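Local coordinates for EF-P arginine 32 rhamnosyl-transferase (Pseudomonas putida KT2440, PDB 5NV8), which belongs to the EarP family of rhamnosyltransferases and holds 2'-deoxy-thymidine-beta-L-rhamnose in a pocket, at residues Lys15-Asp19 / Leu382-Tyr386; Val195-Ile201 / Pro224-Leu228; Asp216-Thr220 / Arg255-Thr259. Residues are numbered along the deposited sequence.

Contact 1. Residues Lys15-Asp19 / Leu382-Tyr386; sequences KATWD and LVHFY
Start with Lys15-Asp19, an extended piece that enters a strand at Thr17. Its side chains alternate: Ala16 and Trp18 point toward helical Leu382-Tyr386, Thr17 away. Short strand and helix axes stay 12.6 Å apart and cross at 127°, so the gap is bridged mainly by side chains, and no hydrogen bond joins the segments. Trp18 does most of the bridging; chi1 near -70° (m) and chi2 near 48° send its six-membered ring across to the helix. Leu382 comes first: its carbonyl O lies at the indole edge, 3.5 Å from Trp18 CH2, and its CB is 4.2 Å from that same carbon. One residue on, Val383 (chi1 t) brings CG2 to 4.3 Å from Trp18 CH2. Here a helix close to the C-terminus packs beside the chain's first strand, a return of the C-terminal helix to the N-terminal domain, as in many GT-B glycosyltransferases. Leu37 of helix 30-43 also touches Leu382. Tyr386, a turn after Leu382, has chi1 between wells at 148°. Its ring face receives the edge of Trp18 in a T-shaped stack: the Trp18 five-membered ring and the Tyr386 ring have centroids 5.8 Å apart and planes at 87°, with Trp18 CZ2 4.0 Å from Tyr386 CD2. Beyond the ring, Tyr386 OH reaches within 3.6 Å of Ala16 CB, while Trp18 NE1 is buried without a hydrogen-bonding partner in the model.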
ATOM      1  N   LYS A  15     -28.193  -3.205  16.864  1.00 45.02           N
ATOM      2  CA  LYS A  15     -26.942  -2.692  16.315  1.00 42.44           C
ATOM      3  C   LYS A  15     -27.119  -1.272  15.778  1.00 42.22           C
ATOM      4  O   LYS A  15     -28.149  -0.947  15.186  1.00 49.56           O
ATOM      5  CB  LYS A  15     -26.424  -3.617  15.210  1.00 41.11           C
ATOM      6  CG  LYS A  15     -26.245  -5.060  15.653  1.00 45.97           C
ATOM      7  CD  LYS A  15     -25.891  -5.969  14.487  1.00 51.76           C
ATOM      8  CE  LYS A  15     -25.854  -7.428  14.918  1.00 51.38           C
ATOM      9  NZ  LYS A  15     -24.953  -7.638  16.088  1.00 55.04           N
ATOM     10  N   ALA A  16     -26.113  -0.428  15.994  1.00 35.03           N
ATOM     11  CA  ALA A  16     -26.168   0.938  15.497  1.00 45.22           C
ATOM     12  C   ALA A  16     -26.015   0.961  13.978  1.00 44.84           C
ATOM     13  O   ALA A  16     -25.450   0.048  13.367  1.00 35.39           O
ATOM     14  CB  ALA A  16     -25.085   1.796  16.153  1.00 37.46           C
ATOM     15  N   THR A  17     -26.532   2.022  13.367  1.00 39.48           N
ATOM     16  CA  THR A  17     -26.554   2.162  11.916  1.00 40.33           C
ATOM     17  C   THR A  17     -25.489   3.157  11.472  1.00 46.30           C
ATOM     18  O   THR A  17     -25.443   4.288  11.968  1.00 40.71           O
ATOM     19  CB  THR A  17     -27.934   2.619  11.435  1.00 44.01           C
ATOM     20  OG1 THR A  17     -28.944   1.783  12.012  1.00 44.42           O
ATOM     21  CG2 THR A  17     -28.025   2.546   9.919  1.00 44.77           C
ATOM     22  N   TRP A  18     -24.638   2.733  10.543  1.00 51.15           N
ATOM     23  CA  TRP A  18     -23.608   3.582   9.963  1.00 44.85           C
ATOM     24  C   TRP A  18     -23.775   3.605   8.450  1.00 52.24           C
ATOM     25  O   TRP A  18     -24.090   2.583   7.834  1.00 45.19           O
ATOM     26  CB  TRP A  18     -22.203   3.090  10.331  1.00 44.12           C
ATOM     27  CG  TRP A  18     -21.843   3.283  11.780  1.00 45.30           C
ATOM     28  CD1 TRP A  18     -22.604   2.961  12.866  1.00 53.85           C
ATOM     29  CD2 TRP A  18     -20.624   3.834  12.297  1.00 35.44           C
ATOM     30  NE1 TRP A  18     -21.940   3.281  14.025  1.00 52.32           N
ATOM     31  CE2 TRP A  18     -20.721   3.817  13.704  1.00 43.80           C
ATOM     32  CE3 TRP A  18     -19.464   4.342  11.706  1.00 33.88           C
ATOM     33  CZ2 TRP A  18     -19.700   4.285  14.528  1.00 30.79           C
ATOM     34  CZ3 TRP A  18     -18.451   4.807  12.528  1.00 31.80           C
ATOM     35  CH2 TRP A  18     -18.576   4.774  13.923  1.00 30.88           C
ATOM     36  N   ASP A  19     -23.573   4.778   7.853  1.00 62.47           N
ATOM     37  CA  ASP A  19     -23.726   4.960   6.414  1.00 59.56           C
ATOM     38  C   ASP A  19     -22.476   5.630   5.869  1.00 55.39           C
ATOM     39  O   ASP A  19     -22.133   6.740   6.284  1.00 49.23           O
ATOM     40  CB  ASP A  19     -24.969   5.795   6.093  1.00 57.35           C
ATOM     41  CG  ASP A  19     -25.621   5.396   4.782  1.00 56.69           C
ATOM     42  OD1 ASP A  19     -25.000   5.594   3.715  1.00 60.64           O
ATOM     43  OD2 ASP A  19     -26.761   4.891   4.818  1.00 57.11           O
ATOM     44  N   LEU A 382     -12.876   5.345  15.510  1.00 42.16           N
ATOM     45  CA  LEU A 382     -14.175   5.882  15.128  1.00 46.46           C
ATOM     46  C   LEU A 382     -15.291   5.388  16.039  1.00 44.65           C
ATOM     47  O   LEU A 382     -16.290   6.090  16.220  1.00 43.29           O
ATOM     48  CB  LEU A 382     -14.480   5.525  13.672  1.00 39.57           C
ATOM     49  CG  LEU A 382     -13.546   6.141  12.627  1.00 38.48           C
ATOM     50  CD1 LEU A 382     -13.924   5.686  11.227  1.00 40.00           C
ATOM     51  CD2 LEU A 382     -13.570   7.659  12.718  1.00 45.69           C
ATOM     52  N   VAL A 383     -15.134   4.205  16.634  1.00 41.06           N
ATOM     53  CA  VAL A 383     -16.218   3.615  17.416  1.00 47.49           C
ATOM     54  C   VAL A 383     -16.208   4.137  18.850  1.00 47.38           C
ATOM     55  O   VAL A 383     -17.240   4.578  19.368  1.00 32.72           O
ATOM     56  CB  VAL A 383     -16.131   2.077  17.369  1.00 29.29           C
ATOM     57  CG1 VAL A 383     -16.808   1.466  18.584  1.00 40.61           C
ATOM     58  CG2 VAL A 383     -16.760   1.554  16.087  1.00 28.74           C
ATOM     59  N   HIS A 384     -15.049   4.090  19.515  1.00 46.46           N
ATOM     60  CA  HIS A 384     -14.973   4.563  20.893  1.00 48.62           C
ATOM     61  C   HIS A 384     -15.331   6.039  20.997  1.00 55.40           C
ATOM     62  O   HIS A 384     -15.871   6.476  22.020  1.00 65.03           O
ATOM     63  CB  HIS A 384     -13.574   4.316  21.466  1.00 45.29           C
ATOM     64  CG  HIS A 384     -13.286   2.878  21.763  1.00 59.92           C
ATOM     65  ND1 HIS A 384     -12.110   2.462  22.352  1.00 62.10           N
ATOM     66  CD2 HIS A 384     -14.016   1.756  21.553  1.00 64.29           C
ATOM     67  CE1 HIS A 384     -12.129   1.148  22.490  1.00 61.21           C
ATOM     68  NE2 HIS A 384     -13.275   0.696  22.014  1.00 64.23           N
ATOM     69  N   PHE A 385     -15.040   6.819  19.952  1.00 46.47           N
ATOM     70  CA  PHE A 385     -15.435   8.223  19.940  1.00 41.84           C
ATOM     71  C   PHE A 385     -16.951   8.367  19.934  1.00 37.81           C
ATOM     72  O   PHE A 385     -17.504   9.211  20.649  1.00 39.56           O
ATOM     73  CB  PHE A 385     -14.826   8.927  18.726  1.00 42.40           C
ATOM     74  CG  PHE A 385     -14.393  10.339  18.996  1.00 47.74           C
ATOM     75  CD1 PHE A 385     -13.333  10.605  19.846  1.00 48.84           C
ATOM     76  CD2 PHE A 385     -15.046  11.403  18.394  1.00 61.26           C
ATOM     77  CE1 PHE A 385     -12.933  11.905  20.094  1.00 65.31           C
ATOM     78  CE2 PHE A 385     -14.650  12.707  18.638  1.00 68.31           C
ATOM     79  CZ  PHE A 385     -13.593  12.958  19.488  1.00 68.82           C
ATOM     80  N   TYR A 386     -17.640   7.549  19.136  1.00 42.59           N
ATOM     81  CA  TYR A 386     -19.094   7.623  19.081  1.00 41.20           C
ATOM     82  C   TYR A 386     -19.732   7.098  20.361  1.00 49.34           C
ATOM     83  O   TYR A 386     -20.777   7.605  20.782  1.00 52.91           O
ATOM     84  CB  TYR A 386     -19.609   6.853  17.863  1.00 43.43           C
ATOM     85  CG  TYR A 386     -20.961   6.202  18.057  1.00 38.12           C
ATOM     86  CD1 TYR A 386     -22.125   6.962  18.068  1.00 46.43           C
ATOM     87  CD2 TYR A 386     -21.073   4.829  18.223  1.00 33.98           C
ATOM     88  CE1 TYR A 386     -23.360   6.373  18.247  1.00 49.32           C
ATOM     89  CE2 TYR A 386     -22.306   4.229  18.401  1.00 52.44           C
ATOM     90  CZ  TYR A 386     -23.446   5.006  18.413  1.00 53.56           C
ATOM     91  OH  TYR A 386     -24.677   4.417  18.589  1.00 60.97           O
TER

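Contact 2. Residues Val195-Ile201 / Pro224-Leu228; sequences VPGALLI and PCHLL
Two parallel strands run side by side here, their short axes 4.8 Å apart and inclined by 18°. Leu199 pairs with Cys225, Leu200 with His226 and Ile201 with Leu227, at CA-CA distances of 4.8-4.9 Å. The hydrogen bonds alternate in direction: Leu199 N to Pro224 O (3.2 Å), His226 N to Leu199 O (2.9 Å), Ile201 N to His226 O (3.0 Å) and Leu228 N to Ile201 O (2.9 Å). Before the strand, a type II turn from Val195 to Ala198, with Gly197 at phi 72°, curls the chain back beside its partner. Pro224 fits against this curl: its CB lies 3.9 Å from Ala198 CB and 4.3 Å from Val195 CG1. A water donates to both Gly197 O (2.6 Å) and Pro224 O (2.9 Å). The His226 ring reaches the start of the turn, where its ND1 accepts from Val195 N at 3.3 Å; its NE2 is hydrogen-bonded to Gln261 OE1. On that face Leu200 (chi1 t, chi2 p) drops CD1 between His226 CB (3.6 Å) and Leu228 CD1 (4.0 Å). On the other face Ile201 (m, t) spreads over two neighbours, with CD1 3.8 Å from Cys225 SG and CG2 3.6 Å from Leu227 CD1. This is the strand pair of a beta-alpha-beta unit in a Rossmann-like domain. The connecting helix 211-220 packs on Ile201, Cys225 and Leu227, Trp351 of helix 347-355 touches Leu199 and Ile201, and strands 280-284 and 258-263 extend the sheet beyond Leu200 and Cys225 respectively.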
ATOM      1  N   VAL A 195      11.931 -16.763  -9.888  1.00 41.08           N
ATOM      2  CA  VAL A 195      13.315 -16.965 -10.314  1.00 38.76           C
ATOM      3  C   VAL A 195      14.140 -17.306  -9.079  1.00 34.37           C
ATOM      4  O   VAL A 195      14.189 -16.506  -8.134  1.00 30.56           O
ATOM      5  CB  VAL A 195      13.871 -15.726 -11.036  1.00 36.88           C
ATOM      6  CG1 VAL A 195      15.303 -15.970 -11.483  1.00 35.96           C
ATOM      7  CG2 VAL A 195      12.999 -15.361 -12.225  1.00 39.49           C
ATOM      8  N   PRO A 196      14.794 -18.465  -9.036  1.00 40.93           N
ATOM      9  CA  PRO A 196      15.526 -18.859  -7.824  1.00 34.24           C
ATOM     10  C   PRO A 196      16.626 -17.861  -7.486  1.00 30.14           C
ATOM     11  O   PRO A 196      17.389 -17.432  -8.354  1.00 33.60           O
ATOM     12  CB  PRO A 196      16.100 -20.234  -8.185  1.00 33.43           C
ATOM     13  CG  PRO A 196      15.254 -20.722  -9.319  1.00 43.58           C
ATOM     14  CD  PRO A 196      14.860 -19.497 -10.083  1.00 38.21           C
ATOM     15  N   GLY A 197      16.694 -17.490  -6.209  1.00 29.36           N
ATOM     16  CA  GLY A 197      17.684 -16.544  -5.735  1.00 34.23           C
ATOM     17  C   GLY A 197      17.474 -15.108  -6.161  1.00 41.59           C
ATOM     18  O   GLY A 197      18.378 -14.288  -5.981  1.00 53.72           O
ATOM     19  N   ALA A 198      16.313 -14.774  -6.712  1.00 26.74           N
ATOM     20  CA  ALA A 198      16.048 -13.435  -7.216  1.00 28.47           C
ATOM     21  C   ALA A 198      15.348 -12.577  -6.169  1.00 28.18           C
ATOM     22  O   ALA A 198      14.543 -13.064  -5.371  1.00 24.87           O
ATOM     23  CB  ALA A 198      15.192 -13.487  -8.482  1.00 26.40           C
ATOM     24  N   LEU A 199      15.672 -11.283  -6.186  1.00 27.19           N
ATOM     25  CA  LEU A 199      14.960 -10.308  -5.369  1.00 28.61           C
ATOM     26  C   LEU A 199      13.579 -10.050  -5.965  1.00 31.45           C
ATOM     27  O   LEU A 199      13.456  -9.758  -7.156  1.00 41.40           O
ATOM     28  CB  LEU A 199      15.761  -9.003  -5.287  1.00 31.42           C
ATOM     29  CG  LEU A 199      15.297  -7.956  -4.267  1.00 35.31           C
ATOM     30  CD1 LEU A 199      15.769  -8.316  -2.865  1.00 31.78           C
ATOM     31  CD2 LEU A 199      15.780  -6.562  -4.659  1.00 27.19           C
ATOM     32  N   LEU A 200      12.537 -10.166  -5.141  1.00 33.88           N
ATOM     33  CA  LEU A 200      11.155 -10.056  -5.601  1.00 32.13           C
ATOM     34  C   LEU A 200      10.649  -8.663  -5.247  1.00 28.74           C
ATOM     35  O   LEU A 200      10.677  -8.273  -4.075  1.00 36.43           O
ATOM     36  CB  LEU A 200      10.280 -11.141  -4.961  1.00 33.85           C
ATOM     37  CG  LEU A 200       8.953 -11.555  -5.619  1.00 28.83           C
ATOM     38  CD1 LEU A 200       9.163 -12.067  -7.046  1.00 25.34           C
ATOM     39  CD2 LEU A 200       8.175 -12.585  -4.790  1.00 34.15           C
ATOM     40  N   ILE A 201      10.218  -7.908  -6.257  1.00 33.84           N
ATOM     41  CA  ILE A 201       9.803  -6.516  -6.113  1.00 34.33           C
ATOM     42  C   ILE A 201       8.429  -6.355  -6.745  1.00 37.11           C
ATOM     43  O   ILE A 201       8.243  -6.679  -7.923  1.00 35.16           O
ATOM     44  CB  ILE A 201      10.806  -5.545  -6.768  1.00 31.43           C
ATOM     45  CG1 ILE A 201      12.192  -5.667  -6.133  1.00 31.99           C
ATOM     46  CG2 ILE A 201      10.271  -4.113  -6.703  1.00 29.41           C
ATOM     47  CD1 ILE A 201      13.228  -4.772  -6.804  1.00 23.47           C
ATOM     48  N   PRO A 224      19.863 -11.450  -9.949  1.00 26.17           N
ATOM     49  CA  PRO A 224      18.599 -11.379 -10.688  1.00 27.57           C
ATOM     50  C   PRO A 224      17.512 -10.657  -9.906  1.00 25.62           C
ATOM     51  O   PRO A 224      17.517 -10.594  -8.675  1.00 24.98           O
ATOM     52  CB  PRO A 224      18.232 -12.851 -10.909  1.00 38.32           C
ATOM     53  CG  PRO A 224      18.938 -13.584  -9.819  1.00 32.20           C
ATOM     54  CD  PRO A 224      20.219 -12.834  -9.588  1.00 29.40           C
ATOM     55  N   CYS A 225      16.561 -10.105 -10.657  1.00 25.89           N
ATOM     56  CA  CYS A 225      15.400  -9.434 -10.088  1.00 27.45           C
ATOM     57  C   CYS A 225      14.142  -9.947 -10.772  1.00 37.65           C
ATOM     58  O   CYS A 225      14.102 -10.059 -12.003  1.00 27.24           O
ATOM     59  CB  CYS A 225      15.503  -7.912 -10.235  1.00 39.02           C
ATOM     60  SG  CYS A 225      14.005  -7.003  -9.756  1.00 42.81           S
ATOM     61  N   HIS A 226      13.124 -10.262  -9.971  1.00 31.68           N
ATOM     62  CA  HIS A 226      11.812 -10.673 -10.461  1.00 26.65           C
ATOM     63  C   HIS A 226      10.808  -9.600 -10.058  1.00 26.21           C
ATOM     64  O   HIS A 226      10.502  -9.445  -8.871  1.00 26.31           O
ATOM     65  CB  HIS A 226      11.419 -12.040  -9.904  1.00 26.91           C
ATOM     66  CG  HIS A 226      10.337 -12.722 -10.683  1.00 28.26           C
ATOM     67  ND1 HIS A 226      10.221 -14.094 -10.753  1.00 29.99           N
ATOM     68  CD2 HIS A 226       9.323 -12.221 -11.429  1.00 29.05           C
ATOM     69  CE1 HIS A 226       9.184 -14.408 -11.509  1.00 30.87           C
ATOM     70  NE2 HIS A 226       8.622 -13.289 -11.931  1.00 30.51           N
ATOM     71  N   LEU A 227      10.301  -8.864 -11.044  1.00 32.35           N
ATOM     72  CA  LEU A 227       9.397  -7.745 -10.813  1.00 27.04           C
ATOM     73  C   LEU A 227       7.971  -8.156 -11.157  1.00 28.01           C
ATOM     74  O   LEU A 227       7.705  -8.626 -12.268  1.00 32.24           O
ATOM     75  CB  LEU A 227       9.818  -6.531 -11.645  1.00 29.52           C
ATOM     76  CG  LEU A 227       9.026  -5.228 -11.506  1.00 28.07           C
ATOM     77  CD1 LEU A 227       9.350  -4.530 -10.200  1.00 27.21           C
ATOM     78  CD2 LEU A 227       9.304  -4.302 -12.683  1.00 29.52           C
ATOM     79  N   LEU A 228       7.062  -7.979 -10.204  1.00 33.01           N
ATOM     80  CA  LEU A 228       5.651  -8.306 -10.378  1.00 31.93           C
ATOM     81  C   LEU A 228       4.866  -7.011 -10.517  1.00 33.76           C
ATOM     82  O   LEU A 228       4.925  -6.146  -9.639  1.00 36.83           O
ATOM     83  CB  LEU A 228       5.138  -9.142  -9.206  1.00 27.44           C
ATOM     84  CG  LEU A 228       5.862 -10.478  -9.008  1.00 27.27           C
ATOM     85  CD1 LEU A 228       5.322 -11.236  -7.800  1.00 38.58           C
ATOM     86  CD2 LEU A 228       5.808 -11.337 -10.254  1.00 30.57           C
TER
HETATM   87  O   HOH W   1      19.135 -11.952  -6.693  1.00 48.23           O

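Contact 3. Residues Asp216-Thr220 / Arg255-Thr259; sequences DALAT and RGALT
Asp216-Thr220 is helical, with phi/psi near -67°/-40° through Leu218; Arg255-Thr259 folds back on itself in a type II' turn from Arg255 to Leu258. Gly256 (64°/-116°) and Ala257 (-90°/-10°) hold the two central turn positions, and paired bonds close it: Arg255 N to Leu258 O at 2.7 Å and Leu258 N to Arg255 O at 3.1 Å. The helix meets the turn through its backbone. Ala257 N donates to Ala219 O at 3.0 Å and 168°, close to straight, and Ala219 and Leu258 have the nearest CA atoms, 4.4 Å apart. Gly256 CA sits 3.8 Å from Ala219 O; a CB on this residue would fall about 2.5 Å from that oxygen, so the absence of a side chain matters as well as the positive phi. Within the helical segment, Thr220 OG1 (chi1 p) bonds back to Asp216 O at 2.5 Å. Small side chains permit the close approach: Ala219 CB lies 3.3 Å from Arg255 O, and Ala257 CB 3.4 Å from Leu218 O. Leu258, chi1 t, leans against the helix, its CB 3.7 Å from Ala219 CA and 4.1 Å from Ala219 CB, its CG 4.1 Å from Leu218 CB. The guanidinium of Arg255 leads away to a salt bridge with Glu244, while Trp241 of helix 235-242 touches both Ala219 and Arg255. The turn joins strands 252-255 and 258-263 in a two-residue beta hairpin, for which type II' is a classic turn, at the antiparallel margin of an otherwise parallel, Rossmann-like sheet.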
ATOM      1  N   ASP A 216      16.647   0.011 -15.826  1.00 32.81           N
ATOM      2  CA  ASP A 216      18.011  -0.133 -16.322  1.00 36.64           C
ATOM      3  C   ASP A 216      18.954  -0.560 -15.203  1.00 40.71           C
ATOM      4  O   ASP A 216      19.890  -1.335 -15.434  1.00 30.78           O
ATOM      5  CB  ASP A 216      18.488   1.176 -16.953  1.00 41.69           C
ATOM      6  CG  ASP A 216      17.815   1.463 -18.283  1.00 44.96           C
ATOM      7  OD1 ASP A 216      17.312   0.513 -18.917  1.00 36.99           O
ATOM      8  OD2 ASP A 216      17.798   2.643 -18.697  1.00 41.31           O
ATOM      9  N   ALA A 217      18.720  -0.066 -13.986  1.00 37.44           N
ATOM     10  CA  ALA A 217      19.549  -0.466 -12.853  1.00 32.88           C
ATOM     11  C   ALA A 217      19.331  -1.931 -12.499  1.00 29.51           C
ATOM     12  O   ALA A 217      20.295  -2.667 -12.258  1.00 31.96           O
ATOM     13  CB  ALA A 217      19.256   0.432 -11.650  1.00 30.68           C
ATOM     14  N   LEU A 218      18.070  -2.374 -12.465  1.00 27.73           N
ATOM     15  CA  LEU A 218      17.780  -3.769 -12.148  1.00 26.92           C
ATOM     16  C   LEU A 218      18.316  -4.706 -13.223  1.00 32.22           C
ATOM     17  O   LEU A 218      18.888  -5.759 -12.911  1.00 30.41           O
ATOM     18  CB  LEU A 218      16.272  -3.964 -11.975  1.00 34.50           C
ATOM     19  CG  LEU A 218      15.574  -3.115 -10.905  1.00 40.47           C
ATOM     20  CD1 LEU A 218      14.092  -3.461 -10.805  1.00 26.41           C
ATOM     21  CD2 LEU A 218      16.254  -3.288  -9.556  1.00 32.39           C
ATOM     22  N   ALA A 219      18.149  -4.337 -14.496  1.00 30.61           N
ATOM     23  CA  ALA A 219      18.594  -5.201 -15.583  1.00 33.19           C
ATOM     24  C   ALA A 219      20.109  -5.339 -15.618  1.00 29.32           C
ATOM     25  O   ALA A 219      20.623  -6.376 -16.052  1.00 29.54           O
ATOM     26  CB  ALA A 219      18.083  -4.668 -16.921  1.00 31.27           C
ATOM     27  N   THR A 220      20.837  -4.320 -15.166  1.00 31.46           N
ATOM     28  CA  THR A 220      22.294  -4.323 -15.214  1.00 31.90           C
ATOM     29  C   THR A 220      22.933  -4.838 -13.932  1.00 27.93           C
ATOM     30  O   THR A 220      24.163  -4.938 -13.868  1.00 35.58           O
ATOM     31  CB  THR A 220      22.821  -2.914 -15.519  1.00 29.83           C
ATOM     32  OG1 THR A 220      22.195  -1.962 -14.650  1.00 29.56           O
ATOM     33  CG2 THR A 220      22.528  -2.535 -16.964  1.00 31.37           C
ATOM     34  N   ARG A 255      15.181  -9.174 -19.343  1.00 38.21           N
ATOM     35  CA  ARG A 255      16.264  -8.385 -19.929  1.00 35.60           C
ATOM     36  C   ARG A 255      17.416  -8.372 -18.935  1.00 33.71           C
ATOM     37  O   ARG A 255      17.337  -7.697 -17.903  1.00 32.33           O
ATOM     38  CB  ARG A 255      15.818  -6.960 -20.252  1.00 36.28           C
ATOM     39  CG  ARG A 255      14.729  -6.872 -21.288  1.00 38.56           C
ATOM     40  CD  ARG A 255      15.292  -7.036 -22.689  1.00 52.09           C
ATOM     41  NE  ARG A 255      14.342  -6.570 -23.689  1.00 56.46           N
ATOM     42  CZ  ARG A 255      13.269  -7.251 -24.075  1.00 62.51           C
ATOM     43  NH1 ARG A 255      13.004  -8.443 -23.551  1.00 57.10           N
ATOM     44  NH2 ARG A 255      12.459  -6.738 -24.985  1.00 67.74           N
ATOM     45  N   GLY A 256      18.479  -9.112 -19.241  1.00 34.08           N
ATOM     46  CA  GLY A 256      19.622  -9.193 -18.353  1.00 35.46           C
ATOM     47  C   GLY A 256      19.296  -9.840 -17.020  1.00 31.08           C
ATOM     48  O   GLY A 256      18.949 -11.022 -16.961  1.00 31.49           O
ATOM     49  N   ALA A 257      19.414  -9.074 -15.941  1.00 33.62           N
ATOM     50  CA  ALA A 257      19.120  -9.568 -14.603  1.00 32.37           C
ATOM     51  C   ALA A 257      17.670  -9.354 -14.194  1.00 31.59           C
ATOM     52  O   ALA A 257      17.247  -9.889 -13.163  1.00 27.67           O
ATOM     53  CB  ALA A 257      20.037  -8.896 -13.575  1.00 27.54           C
ATOM     54  N   LEU A 258      16.903  -8.596 -14.969  1.00 36.85           N
ATOM     55  CA  LEU A 258      15.534  -8.241 -14.619  1.00 37.70           C
ATOM     56  C   LEU A 258      14.560  -9.068 -15.446  1.00 36.89           C
ATOM     57  O   LEU A 258      14.679  -9.135 -16.674  1.00 46.04           O
ATOM     58  CB  LEU A 258      15.291  -6.744 -14.843  1.00 32.87           C
ATOM     59  CG  LEU A 258      13.935  -6.110 -14.494  1.00 37.80           C
ATOM     60  CD1 LEU A 258      12.941  -6.168 -15.653  1.00 31.18           C
ATOM     61  CD2 LEU A 258      13.341  -6.743 -13.241  1.00 28.19           C
ATOM     62  N   THR A 259      13.598  -9.691 -14.771  1.00 30.10           N
ATOM     63  CA  THR A 259      12.499 -10.393 -15.423  1.00 31.51           C
ATOM     64  C   THR A 259      11.204  -9.687 -15.041  1.00 31.40           C
ATOM     65  O   THR A 259      10.850  -9.623 -13.859  1.00 30.09           O
ATOM     66  CB  THR A 259      12.460 -11.870 -15.019  1.00 37.67           C
ATOM     67  OG1 THR A 259      13.492 -12.583 -15.710  1.00 48.82           O
ATOM     68  CG2 THR A 259      11.122 -12.481 -15.379  1.00 32.99           C
TER

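In the fold
Contacts 2 and 3 adjoin, with centres 10 Å apart. They meet at Cys225 of contact 2: its N lies 2.6 Å from Ala257 O and its O 2.8 Å from Thr259 N, both probable hydrogen bonds, while its SG packs 3.6 Å from Leu258 CD2 and 3.7 Å from Leu218 CD1. Helix 211-220, which contributes to contact 3, connects the two strands of contact 2. Contact 1 stands on the opposite side of the chain's centre, its centre 44 Å from that of contact 2 and 50 Å from that of contact 3, consistent with the two-domain GT-B architecture. Bound 2'-deoxy-thymidine-beta-L-rhamnose is about 10 Å from the side chain of Leu228 in contact 2.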